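Local coordinates for protein cytidylyltransferase (Leptospira borgpetersenii serovar Hardjo-bovis, PDB 6OEW) that probably transfers nucleotidyl groups as a cytidylyltransferase-family enzyme of GT-A type, and binds magnesium, at residues I131-N136 / H171-V176. Sequence-based numbering, arbitrary orientation.
Sequences IEFLTN and HIVPYV
F133 lays one face of its ring beneath the CG1 methyl of V176, which stands 3.8 Å from the ring centroid and only 6° off the ring normal. This is a CH-pi contact over the middle of the ring, the methyl lying almost equally far from CG, CD1 and CD2. With CG anti to the backbone N (chi1 -169°), the phenyl group reaches from its strand to the opposing segment, and V176 meets it from the opposite direction. V176 turns CG1 away from its own backbone N as well (chi1 171°), which carries that methyl over the ring, while its CG2 lies 4.2 Å from both CD1 and CE1 of F133. V173 meets a different part of the same ring: its CG1 lies near the ring plane, 3.6 Å from F133 CZ at the far end. Phenylalanine suits the strand position because a flat, apolar ring can take one valine on a face and another at its edge; each valine, branched at CB, offers a methyl close to the backbone. No hydrogen bond joins the two segments. F133 sits on strand 133-135, between strands 149-152 and 185-187 in the mixed sheet; V173 lies in the turn after helix 166-171 and V176 in the short helix 174-178. L155 and L159 touch F133 and V176 respectively, so the contact lies buried between the sheet and helices 153-162 and 174-178.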
ATOM      1  N   ILE A 131     -13.183  15.777  -4.509  1.00 41.91           N
ATOM      2  CA  ILE A 131     -12.280  15.006  -3.656  0.57 39.26           C
ATOM      3  C   ILE A 131     -10.870  15.166  -4.193  1.00 41.86           C
ATOM      4  O   ILE A 131     -10.636  15.019  -5.397  1.00 42.14           O
ATOM      5  CB  ILE A 131     -12.632  13.505  -3.597  0.57 37.61           C
ATOM      6  CG1 ILE A 131     -14.073  13.282  -3.138  0.57 39.63           C
ATOM      7  CG2 ILE A 131     -11.631  12.756  -2.685  0.57 33.96           C
ATOM      8  CD1 ILE A 131     -14.473  11.823  -3.018  0.57 40.86           C
ATOM      9  N   GLU A 132      -9.932  15.470  -3.311  1.00 37.06           N
ATOM     10  CA  GLU A 132      -8.537  15.438  -3.708  1.00 40.79           C
ATOM     11  C   GLU A 132      -7.741  14.421  -2.909  1.00 35.48           C
ATOM     12  O   GLU A 132      -6.612  14.100  -3.304  1.00 32.05           O
ATOM     13  CB  GLU A 132      -7.903  16.827  -3.573  1.00 46.35           C
ATOM     14  CG  GLU A 132      -7.984  17.424  -2.198  1.00 45.53           C
ATOM     15  CD  GLU A 132      -7.549  18.886  -2.184  1.00 50.64           C
ATOM     16  OE1 GLU A 132      -6.900  19.333  -3.161  1.00 56.30           O
ATOM     17  OE2 GLU A 132      -7.853  19.588  -1.199  1.00 41.71           O
ATOM     18  N   PHE A 133      -8.317  13.878  -1.838  1.00 28.01           N
ATOM     19  CA  PHE A 133      -7.628  12.909  -0.988  1.00 28.58           C
ATOM     20  C   PHE A 133      -8.649  11.929  -0.425  1.00 30.96           C
ATOM     21  O   PHE A 133      -9.577  12.332   0.287  1.00 32.04           O
ATOM     22  CB  PHE A 133      -6.908  13.647   0.133  1.00 28.51           C
ATOM     23  CG  PHE A 133      -5.951  12.793   0.917  1.00 30.02           C
ATOM     24  CD1 PHE A 133      -4.597  12.885   0.684  1.00 33.63           C
ATOM     25  CD2 PHE A 133      -6.407  11.940   1.909  1.00 33.38           C
ATOM     26  CE1 PHE A 133      -3.685  12.117   1.421  1.00 36.80           C
ATOM     27  CE2 PHE A 133      -5.512  11.168   2.657  1.00 36.64           C
ATOM     28  CZ  PHE A 133      -4.162  11.244   2.407  1.00 33.65           C
ATOM     29  N   LEU A 134      -8.474  10.648  -0.733  1.00 28.15           N
ATOM     30  CA  LEU A 134      -9.334   9.582  -0.226  1.00 29.89           C
ATOM     31  C   LEU A 134      -8.443   8.565   0.487  1.00 31.32           C
ATOM     32  O   LEU A 134      -7.451   8.106  -0.089  1.00 30.63           O
ATOM     33  CB  LEU A 134     -10.121   8.913  -1.360  1.00 28.44           C
ATOM     34  CG  LEU A 134     -11.055   7.751  -0.980  1.00 29.20           C
ATOM     35  CD1 LEU A 134     -12.155   8.209  -0.026  1.00 29.52           C
ATOM     36  CD2 LEU A 134     -11.640   7.012  -2.172  1.00 29.41           C
ATOM     37  N   THR A 135      -8.793   8.218   1.729  1.00 26.32           N
ATOM     38  CA  THR A 135      -8.035   7.218   2.489  1.00 29.24           C
ATOM     39  C   THR A 135      -8.994   6.242   3.152  1.00 30.30           C
ATOM     40  O   THR A 135     -10.148   6.571   3.433  1.00 32.22           O
ATOM     41  CB  THR A 135      -7.117   7.882   3.562  1.00 35.54           C
ATOM     42  OG1 THR A 135      -6.430   6.876   4.332  1.00 31.29           O
ATOM     43  CG2 THR A 135      -7.912   8.755   4.518  1.00 29.78           C
ATOM     44  N   ASN A 136      -8.516   5.017   3.383  1.00 30.06           N
ATOM     45  CA  ASN A 136      -9.204   4.062   4.241  1.00 32.22           C
ATOM     46  C   ASN A 136      -8.411   3.783   5.514  1.00 32.27           C
ATOM     47  O   ASN A 136      -8.718   2.826   6.233  1.00 31.74           O
ATOM     48  CB  ASN A 136      -9.469   2.746   3.484  1.00 27.09           C
ATOM     49  CG  ASN A 136      -8.175   1.917   3.291  1.00 30.90           C
ATOM     50  OD1 ASN A 136      -7.048   2.383   3.607  1.00 31.96           O
ATOM     51  ND2 ASN A 136      -8.328   0.703   2.781  1.00 31.80           N
ATOM     52  N   HIS A 171       6.648  10.639   5.295  1.00 34.69           N
ATOM     53  CA  HIS A 171       5.369   9.942   5.361  1.00 40.35           C
ATOM     54  C   HIS A 171       4.309  10.501   4.433  1.00 38.50           C
ATOM     55  O   HIS A 171       3.272   9.851   4.255  1.00 34.58           O
ATOM     56  CB  HIS A 171       4.856   9.941   6.796  1.00 36.81           C
ATOM     57  CG  HIS A 171       5.736   9.145   7.702  1.00 40.14           C
ATOM     58  ND1 HIS A 171       5.803   7.771   7.629  1.00 40.53           N
ATOM     59  CD2 HIS A 171       6.657   9.527   8.621  1.00 44.67           C
ATOM     60  CE1 HIS A 171       6.691   7.337   8.508  1.00 42.30           C
ATOM     61  NE2 HIS A 171       7.223   8.382   9.120  1.00 41.84           N
ATOM     62  N   ILE A 172       4.541  11.687   3.867  1.00 35.42           N
ATOM     63  CA  ILE A 172       3.715  12.323   2.840  1.00 32.35           C
ATOM     64  C   ILE A 172       2.424  12.891   3.419  1.00 37.29           C
ATOM     65  O   ILE A 172       2.201  14.103   3.376  1.00 39.11           O
ATOM     66  CB  ILE A 172       3.378  11.377   1.673  1.00 37.73           C
ATOM     67  CG1 ILE A 172       4.651  10.866   0.996  1.00 42.32           C
ATOM     68  CG2 ILE A 172       2.512  12.139   0.658  1.00 33.42           C
ATOM     69  CD1 ILE A 172       4.377  10.005  -0.241  1.00 42.09           C
ATOM     70  N   VAL A 173       1.575  12.029   3.966  1.00 36.55           N
ATOM     71  CA  VAL A 173       0.218  12.408   4.356  1.00 38.13           C
ATOM     72  C   VAL A 173       0.052  13.131   5.692  1.00 39.75           C
ATOM     73  O   VAL A 173      -1.023  13.713   5.882  1.00 43.12           O
ATOM     74  CB  VAL A 173      -0.692  11.173   4.374  1.00 35.09           C
ATOM     75  CG1 VAL A 173      -0.694  10.506   3.029  1.00 32.91           C
ATOM     76  CG2 VAL A 173      -0.262  10.233   5.509  1.00 34.99           C
ATOM     77  N   PRO A 174       1.016  13.146   6.643  1.00 42.25           N
ATOM     78  CA  PRO A 174       0.678  13.662   7.985  1.00 42.93           C
ATOM     79  C   PRO A 174       0.055  15.044   8.001  1.00 46.47           C
ATOM     80  O   PRO A 174      -0.846  15.294   8.811  1.00 50.30           O
ATOM     81  CB  PRO A 174       2.037  13.673   8.704  1.00 46.71           C
ATOM     82  CG  PRO A 174       2.758  12.599   8.093  1.00 52.30           C
ATOM     83  CD  PRO A 174       2.412  12.656   6.649  1.00 43.37           C
ATOM     84  N   TYR A 175       0.518  15.959   7.153  1.00 42.04           N
ATOM     85  CA  TYR A 175      -0.073  17.291   7.157  1.00 38.45           C
ATOM     86  C   TYR A 175      -1.546  17.236   6.755  1.00 42.23           C
ATOM     87  O   TYR A 175      -2.359  18.005   7.280  1.00 43.68           O
ATOM     88  CB  TYR A 175       0.702  18.235   6.240  1.00 35.38           C
ATOM     89  CG  TYR A 175       0.199  19.664   6.288  1.00 39.56           C
ATOM     90  CD1 TYR A 175       0.765  20.592   7.150  1.00 44.00           C
ATOM     91  CD2 TYR A 175      -0.869  20.079   5.482  1.00 42.56           C
ATOM     92  CE1 TYR A 175       0.309  21.904   7.204  1.00 48.87           C
ATOM     93  CE2 TYR A 175      -1.334  21.388   5.535  1.00 44.52           C
ATOM     94  CZ  TYR A 175      -0.749  22.287   6.390  1.00 49.31           C
ATOM     95  OH  TYR A 175      -1.211  23.574   6.438  1.00 46.83           O
ATOM     96  N   VAL A 176      -1.910  16.336   5.831  1.00 41.51           N
ATOM     97  CA  VAL A 176      -3.320  16.210   5.440  1.00 35.25           C
ATOM     98  C   VAL A 176      -4.138  15.701   6.616  1.00 42.00           C
ATOM     99  O   VAL A 176      -5.173  16.276   6.976  1.00 39.43           O
ATOM    100  CB  VAL A 176      -3.479  15.292   4.215  1.00 33.83           C
ATOM    101  CG1 VAL A 176      -4.984  14.991   3.965  1.00 39.26           C
ATOM    102  CG2 VAL A 176      -2.877  15.929   2.979  1.00 40.18           C
TER